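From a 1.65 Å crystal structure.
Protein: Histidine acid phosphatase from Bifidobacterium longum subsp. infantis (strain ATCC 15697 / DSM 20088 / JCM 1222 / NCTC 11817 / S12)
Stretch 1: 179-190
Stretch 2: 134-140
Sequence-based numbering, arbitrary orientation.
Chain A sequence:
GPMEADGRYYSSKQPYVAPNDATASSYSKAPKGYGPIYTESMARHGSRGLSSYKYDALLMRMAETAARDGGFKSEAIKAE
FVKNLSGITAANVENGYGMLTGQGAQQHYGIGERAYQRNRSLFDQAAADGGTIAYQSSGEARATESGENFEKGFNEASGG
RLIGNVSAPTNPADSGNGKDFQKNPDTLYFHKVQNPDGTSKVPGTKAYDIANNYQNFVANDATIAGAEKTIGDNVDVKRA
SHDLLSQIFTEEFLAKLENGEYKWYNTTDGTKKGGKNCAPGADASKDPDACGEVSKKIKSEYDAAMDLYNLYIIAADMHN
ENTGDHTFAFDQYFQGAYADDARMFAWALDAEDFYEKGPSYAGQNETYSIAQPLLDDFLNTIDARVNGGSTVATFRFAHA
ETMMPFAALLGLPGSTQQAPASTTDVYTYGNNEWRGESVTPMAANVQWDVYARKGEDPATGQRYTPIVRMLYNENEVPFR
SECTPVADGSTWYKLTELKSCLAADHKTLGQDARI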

ATOM      1  N   LYS A 179     -13.764  17.296   3.844  1.00 20.25           N
ATOM      2  CA  LYS A 179     -14.920  17.769   3.077  1.00 22.49           C
ATOM      3  C   LYS A 179     -14.741  17.779   1.558  1.00 22.78           C
ATOM      4  O   LYS A 179     -15.725  17.791   0.816  1.00 24.10           O
ATOM      5  CB  LYS A 179     -15.348  19.168   3.551  1.00 20.44           C
ATOM      6  CG  LYS A 179     -14.325  20.260   3.247  1.00 30.60           C
ATOM      7  CD  LYS A 179     -14.873  21.665   3.539  1.00 37.91           C
ATOM      8  CE  LYS A 179     -15.092  21.882   5.028  1.00 45.02           C
ATOM      9  NZ  LYS A 179     -13.814  21.851   5.799  1.00 54.56           N
ATOM     10  N   ASP A 180     -13.499  17.784   1.088  1.00 20.40           N
ATOM     11  CA  ASP A 180     -13.259  17.841  -0.349  1.00 20.87           C
ATOM     12  C   ASP A 180     -13.222  16.468  -1.003  1.00 20.45           C
ATOM     13  O   ASP A 180     -13.122  16.365  -2.228  1.00 19.60           O
ATOM     14  CB  ASP A 180     -11.963  18.601  -0.652  1.00 21.80           C
ATOM     15  CG  ASP A 180     -12.064  20.077  -0.337  1.00 25.78           C
ATOM     16  OD1 ASP A 180     -13.194  20.594  -0.224  1.00 28.71           O
ATOM     17  OD2 ASP A 180     -11.010  20.728  -0.214  1.00 28.69           O
ATOM     18  N   PHE A 181     -13.314  15.420  -0.190  1.00 18.91           N
ATOM     19  CA  PHE A 181     -13.131  14.056  -0.680  1.00 17.17           C
ATOM     20  C   PHE A 181     -14.423  13.298  -0.937  1.00 18.66           C
ATOM     21  O   PHE A 181     -15.204  13.059  -0.022  1.00 22.52           O
ATOM     22  CB  PHE A 181     -12.214  13.285   0.276  1.00 18.06           C
ATOM     23  CG  PHE A 181     -10.791  13.734   0.194  1.00 18.77           C
ATOM     24  CD1 PHE A 181      -9.893  13.059  -0.616  1.00 16.77           C
ATOM     25  CD2 PHE A 181     -10.375  14.882   0.848  1.00 16.50           C
ATOM     26  CE1 PHE A 181      -8.584  13.491  -0.737  1.00 16.03           C
ATOM     27  CE2 PHE A 181      -9.066  15.323   0.732  1.00 19.57           C
ATOM     28  CZ  PHE A 181      -8.177  14.629  -0.073  1.00 16.96           C
ATOM     29  N   GLN A 182     -14.639  12.937  -2.198  1.00 17.13           N
ATOM     30  CA  GLN A 182     -15.784  12.129  -2.598  1.00 17.44           C
ATOM     31  C   GLN A 182     -15.525  10.657  -2.284  1.00 17.76           C
ATOM     32  O   GLN A 182     -14.516  10.103  -2.694  1.00 18.03           O
ATOM     33  CB  GLN A 182     -16.006  12.284  -4.098  1.00 17.62           C
ATOM     34  CG  GLN A 182     -17.029  11.330  -4.690  1.00 15.83           C
ATOM     35  CD  GLN A 182     -18.446  11.716  -4.353  1.00 21.64           C
ATOM     36  OE1 GLN A 182     -18.688  12.756  -3.744  1.00 22.31           O
ATOM     37  NE2 GLN A 182     -19.398  10.872  -4.738  1.00 21.12           N
ATOM     38  N   LYS A 183     -16.438  10.020  -1.562  1.00 16.14           N
ATOM     39  CA  LYS A 183     -16.291   8.597  -1.277  1.00 16.78           C
ATOM     40  C   LYS A 183     -16.637   7.776  -2.519  1.00 15.90           C
ATOM     41  O   LYS A 183     -17.702   7.962  -3.123  1.00 18.59           O
ATOM     42  CB  LYS A 183     -17.175   8.207  -0.086  1.00 19.14           C
ATOM     43  CG  LYS A 183     -16.690   8.790   1.235  1.00 20.31           C
ATOM     44  CD  LYS A 183     -17.502   8.273   2.426  1.00 22.04           C
ATOM     45  CE  LYS A 183     -18.923   8.821   2.427  1.00 21.84           C
ATOM     46  NZ  LYS A 183     -19.604   8.510   3.724  1.00 22.46           N
ATOM     47  N   ASN A 184     -15.721   6.901  -2.926  1.00 16.94           N
ATOM     48  CA  ASN A 184     -15.959   6.031  -4.078  1.00 14.82           C
ATOM     49  C   ASN A 184     -15.459   4.616  -3.812  1.00 17.07           C
ATOM     50  O   ASN A 184     -14.441   4.192  -4.362  1.00 18.09           O
ATOM     51  CB  ASN A 184     -15.282   6.594  -5.335  1.00 18.14           C
ATOM     52  CG  ASN A 184     -15.842   6.007  -6.613  1.00 23.75           C
ATOM     53  OD1 ASN A 184     -16.491   4.954  -6.599  1.00 24.45           O
ATOM     54  ND2 ASN A 184     -15.592   6.679  -7.730  1.00 25.54           N
ATOM     55  N   PRO A 185     -16.185   3.865  -2.977  1.00 17.28           N
ATOM     56  CA  PRO A 185     -15.675   2.541  -2.615  1.00 13.65           C
ATOM     57  C   PRO A 185     -15.846   1.505  -3.731  1.00 16.82           C
ATOM     58  O   PRO A 185     -15.297   0.411  -3.602  1.00 16.12           O
ATOM     59  CB  PRO A 185     -16.526   2.173  -1.390  1.00 14.18           C
ATOM     60  CG  PRO A 185     -17.786   2.948  -1.559  1.00 17.39           C
ATOM     61  CD  PRO A 185     -17.361   4.246  -2.175  1.00 19.67           C
ATOM     62  N   ASP A 186     -16.572   1.830  -4.803  1.00 17.33           N
ATOM     63  CA  ASP A 186     -16.674   0.901  -5.923  1.00 16.56           C
ATOM     64  C   ASP A 186     -15.365   0.848  -6.690  1.00 16.41           C
ATOM     65  O   ASP A 186     -15.013  -0.177  -7.268  1.00 17.08           O
ATOM     66  CB  ASP A 186     -17.800   1.295  -6.880  1.00 14.60           C
ATOM     67  CG  ASP A 186     -19.174   1.126  -6.265  1.00 28.70           C
ATOM     68  OD1 ASP A 186     -19.264   0.523  -5.177  1.00 27.60           O
ATOM     69  OD2 ASP A 186     -20.160   1.587  -6.884  1.00 31.50           O
ATOM     70  N   THR A 187     -14.637   1.953  -6.692  1.00 14.42           N
ATOM     71  CA  THR A 187     -13.356   1.962  -7.402  1.00 14.62           C
ATOM     72  C   THR A 187     -12.164   1.918  -6.458  1.00 16.25           C
ATOM     73  O   THR A 187     -11.059   1.611  -6.886  1.00 14.52           O
ATOM     74  CB  THR A 187     -13.201   3.192  -8.310  1.00 16.22           C
ATOM     75  OG1 THR A 187     -13.172   4.372  -7.506  1.00 16.27           O
ATOM     76  CG2 THR A 187     -14.346   3.287  -9.324  1.00 15.89           C
ATOM     77  N   LEU A 188     -12.380   2.230  -5.183  1.00 12.26           N
ATOM     78  CA  LEU A 188     -11.275   2.300  -4.238  1.00 16.59           C
ATOM     79  C   LEU A 188     -11.413   1.350  -3.045  1.00 16.95           C
ATOM     80  O   LEU A 188     -10.584   1.366  -2.136  1.00 14.04           O
ATOM     81  CB  LEU A 188     -11.090   3.739  -3.745  1.00 14.25           C
ATOM     82  CG  LEU A 188     -10.908   4.787  -4.857  1.00 13.33           C
ATOM     83  CD1 LEU A 188     -10.924   6.199  -4.274  1.00 15.96           C
ATOM     84  CD2 LEU A 188      -9.604   4.552  -5.614  1.00 11.75           C
ATOM     85  N   TYR A 189     -12.454   0.528  -3.055  1.00 13.36           N
ATOM     86  CA  TYR A 189     -12.614  -0.505  -2.034  1.00 13.73           C
ATOM     87  C   TYR A 189     -13.404  -1.660  -2.640  1.00 16.89           C
ATOM     88  O   TYR A 189     -14.352  -2.169  -2.041  1.00 16.40           O
ATOM     89  CB  TYR A 189     -13.335   0.064  -0.812  1.00 14.99           C
ATOM     90  CG  TYR A 189     -12.878  -0.495   0.521  1.00 12.22           C
ATOM     91  CD1 TYR A 189     -13.648  -1.433   1.209  1.00 14.16           C
ATOM     92  CD2 TYR A 189     -11.693  -0.065   1.105  1.00 14.02           C
ATOM     93  CE1 TYR A 189     -13.239  -1.928   2.437  1.00 17.47           C
ATOM     94  CE2 TYR A 189     -11.274  -0.557   2.338  1.00 16.84           C
ATOM     95  CZ  TYR A 189     -12.057  -1.480   2.996  1.00 18.73           C
ATOM     96  OH  TYR A 189     -11.642  -1.971   4.210  1.00 23.90           O
ATOM     97  N   PHE A 190     -12.994  -2.073  -3.839  1.00 15.73           N
ATOM     98  CA  PHE A 190     -13.733  -3.065  -4.617  1.00 14.47           C
ATOM     99  C   PHE A 190     -13.575  -4.482  -4.089  1.00 15.15           C
ATOM    100  O   PHE A 190     -14.230  -5.405  -4.578  1.00 16.13           O
ATOM    101  CB  PHE A 190     -13.310  -3.014  -6.099  1.00 12.49           C
ATOM    102  CG  PHE A 190     -11.820  -2.873  -6.308  1.00 13.28           C
ATOM    103  CD1 PHE A 190     -10.947  -3.928  -6.014  1.00 14.42           C
ATOM    104  CD2 PHE A 190     -11.296  -1.690  -6.801  1.00 13.01           C
ATOM    105  CE1 PHE A 190      -9.566  -3.788  -6.200  1.00 12.57           C
ATOM    106  CE2 PHE A 190      -9.921  -1.542  -6.986  1.00 11.94           C
ATOM    107  CZ  PHE A 190      -9.060  -2.595  -6.689  1.00 12.93           C
TER
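Stretch 2 (134-140) AYQSSGE

Stretch 2 is held against stretch 1 mainly by three backbone hydrogen bonds that alternate from chain to chain, the pattern of a parallel sheet. Gln-182 N donates to Tyr-135 O at 2.9 Å, Ser-137 N donates to Gln-182 O at 3.0 Å, and Asn-184 N donates to Ser-137 O at 2.9 Å. Gln-182 thus uses both its amide and its carbonyl on the partner strand, bracketing Gln-136, whose CA lies 4.5 Å from Gln-182 CA. The next pair in register is Lys-183 with Ser-137, with their CA atoms 5.2 Å apart. The carbonyls also receive CA-H...O contacts, from Gln-136 CA to Gln-182 O (3.2 Å) and from Lys-183 CA to Ser-137 O (3.4 Å).

Residues 134-137 are extended and run in the same direction as strand 181-183, with 48° between the two axes (signed crossing angle -48°) and a closest approach of 4.2 Å. Beyond Ser-137 the chain leaves the extended conformation: Ser-138 has phi/psi of -68/-22° and Gly-139 a positive phi of 105°. Two serine hydroxyls steady this bend, Ser-137 OG accepting from Gly-139 N at 2.9 Å and Ser-138 OG from Glu-140 N at 3.1 Å. Gly-139 has its CA 3.8 Å from Lys-183 CG; a CB here would lie only 3.2 Å from Lys-183 CD and would also jam against the preceding carbonyl oxygen.

Gln-136 and Gln-182 project from the same face of the sheet, where the extended Gln-136 side chain reaches the start of helix 185-188. Its OE1 accepts a weak hydrogen bond from Asn-184 ND2 (3.4 Å) and a stronger one from a water at 2.6 Å; the same water accepts from Thr-187 OG1 at 2.8 Å. A second water joins the chains before the paired residues, accepting from Tyr-135 N at 3.0 Å and donating to Asp-180 O at 2.7 Å.

Packing extends the contact at both ends. Tyr-135 CB sits over one face of the Phe-181 ring, 3.8 Å from its centroid and 3.6 Å from Phe-181 CE1, while the two aromatic rings meet obliquely, with planes at 46°. At the other end, Leu-188 points toward stretch 2, placing its CD1 3.5 Å from Ser-137 C and 4.0 Å from Gln-136 CB. Ser-138 CB packs 3.5 Å from Leu-188 O and 3.9 Å from Tyr-189 CD2. Together the two stretches bury 665 Å².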

ATOM      1  N   ALA A 134     -10.980  16.765  -8.825  1.00 17.02           N
ATOM      2  CA  ALA A 134     -11.793  15.860  -8.003  1.00 14.20           C
ATOM      3  C   ALA A 134     -10.906  15.051  -7.081  1.00 16.52           C
ATOM      4  O   ALA A 134      -9.997  14.368  -7.547  1.00 15.42           O
ATOM      5  CB  ALA A 134     -12.626  14.931  -8.883  1.00 17.26           C
ATOM      6  N   TYR A 135     -11.159  15.141  -5.777  1.00 15.32           N
ATOM      7  CA  TYR A 135     -10.457  14.321  -4.794  1.00 14.23           C
ATOM      8  C   TYR A 135     -11.369  13.184  -4.375  1.00 14.60           C
ATOM      9  O   TYR A 135     -12.551  13.402  -4.109  1.00 16.31           O
ATOM     10  CB  TYR A 135     -10.100  15.161  -3.561  1.00 14.88           C
ATOM     11  CG  TYR A 135      -8.926  16.092  -3.755  1.00 17.83           C
ATOM     12  CD1 TYR A 135      -7.625  15.607  -3.715  1.00 18.27           C
ATOM     13  CD2 TYR A 135      -9.113  17.457  -3.957  1.00 22.89           C
ATOM     14  CE1 TYR A 135      -6.544  16.445  -3.882  1.00 19.22           C
ATOM     15  CE2 TYR A 135      -8.024  18.310  -4.130  1.00 21.87           C
ATOM     16  CZ  TYR A 135      -6.749  17.789  -4.086  1.00 20.61           C
ATOM     17  OH  TYR A 135      -5.656  18.608  -4.250  1.00 28.36           O
ATOM     18  N   GLN A 136     -10.837  11.968  -4.326  1.00 14.73           N
ATOM     19  CA  GLN A 136     -11.645  10.818  -3.937  1.00 14.06           C
ATOM     20  C   GLN A 136     -10.903   9.944  -2.956  1.00 14.77           C
ATOM     21  O   GLN A 136      -9.681   9.844  -3.015  1.00 15.08           O
ATOM     22  CB  GLN A 136     -12.009   9.969  -5.158  1.00 15.10           C
ATOM     23  CG  GLN A 136     -12.825  10.716  -6.199  1.00 16.29           C
ATOM     24  CD  GLN A 136     -13.208   9.840  -7.382  1.00 19.50           C
ATOM     25  OE1 GLN A 136     -12.837   8.665  -7.455  1.00 20.60           O
ATOM     26  NE2 GLN A 136     -13.948  10.417  -8.318  1.00 16.99           N
ATOM     27  N   SER A 137     -11.650   9.314  -2.054  1.00 13.63           N
ATOM     28  CA  SER A 137     -11.077   8.268  -1.213  1.00 13.46           C
ATOM     29  C   SER A 137     -12.049   7.103  -1.051  1.00 15.51           C
ATOM     30  O   SER A 137     -13.198   7.185  -1.462  1.00 16.57           O
ATOM     31  CB  SER A 137     -10.650   8.825   0.145  1.00 26.40           C
ATOM     32  OG  SER A 137     -11.641   8.596   1.116  0.90 27.80           O
ATOM     33  N   SER A 138     -11.565   6.006  -0.473  1.00 14.43           N
ATOM     34  CA  SER A 138     -12.403   4.852  -0.206  1.00 12.83           C
ATOM     35  C   SER A 138     -13.431   5.186   0.866  1.00 16.87           C
ATOM     36  O   SER A 138     -14.454   4.508   0.987  1.00 19.60           O
ATOM     37  CB  SER A 138     -11.534   3.704   0.290  1.00 12.52           C
ATOM     38  OG  SER A 138     -10.889   4.079   1.492  1.00 16.73           O
ATOM     39  N   GLY A 139     -13.145   6.212   1.666  1.00 18.76           N
ATOM     40  CA  GLY A 139     -14.003   6.552   2.793  1.00 15.13           C
ATOM     41  C   GLY A 139     -13.358   6.117   4.093  1.00 18.07           C
ATOM     42  O   GLY A 139     -13.859   6.405   5.189  1.00 22.21           O
ATOM     43  N   GLU A 140     -12.243   5.408   3.980  1.00 15.78           N
ATOM     44  CA  GLU A 140     -11.511   4.981   5.170  1.00 16.47           C
ATOM     45  C   GLU A 140     -10.665   6.161   5.652  1.00 18.08           C
ATOM     46  O   GLU A 140     -10.053   6.856   4.848  1.00 19.05           O
ATOM     47  CB  GLU A 140     -10.647   3.757   4.842  1.00 19.19           C
ATOM     48  CG  GLU A 140     -10.039   3.051   6.050  1.00 20.77           C
ATOM     49  CD  GLU A 140      -8.750   3.688   6.496  1.00 26.15           C
ATOM     50  OE1 GLU A 140      -8.021   4.209   5.628  1.00 25.25           O
ATOM     51  OE2 GLU A 140      -8.460   3.664   7.709  1.00 26.08           O
TER
HETATM   52  O   HOH W   1     -13.655  16.522  -4.848  1.00 19.33           O
HETATM   53  O   HOH W   2     -12.477   6.582  -9.021  1.00 17.19           O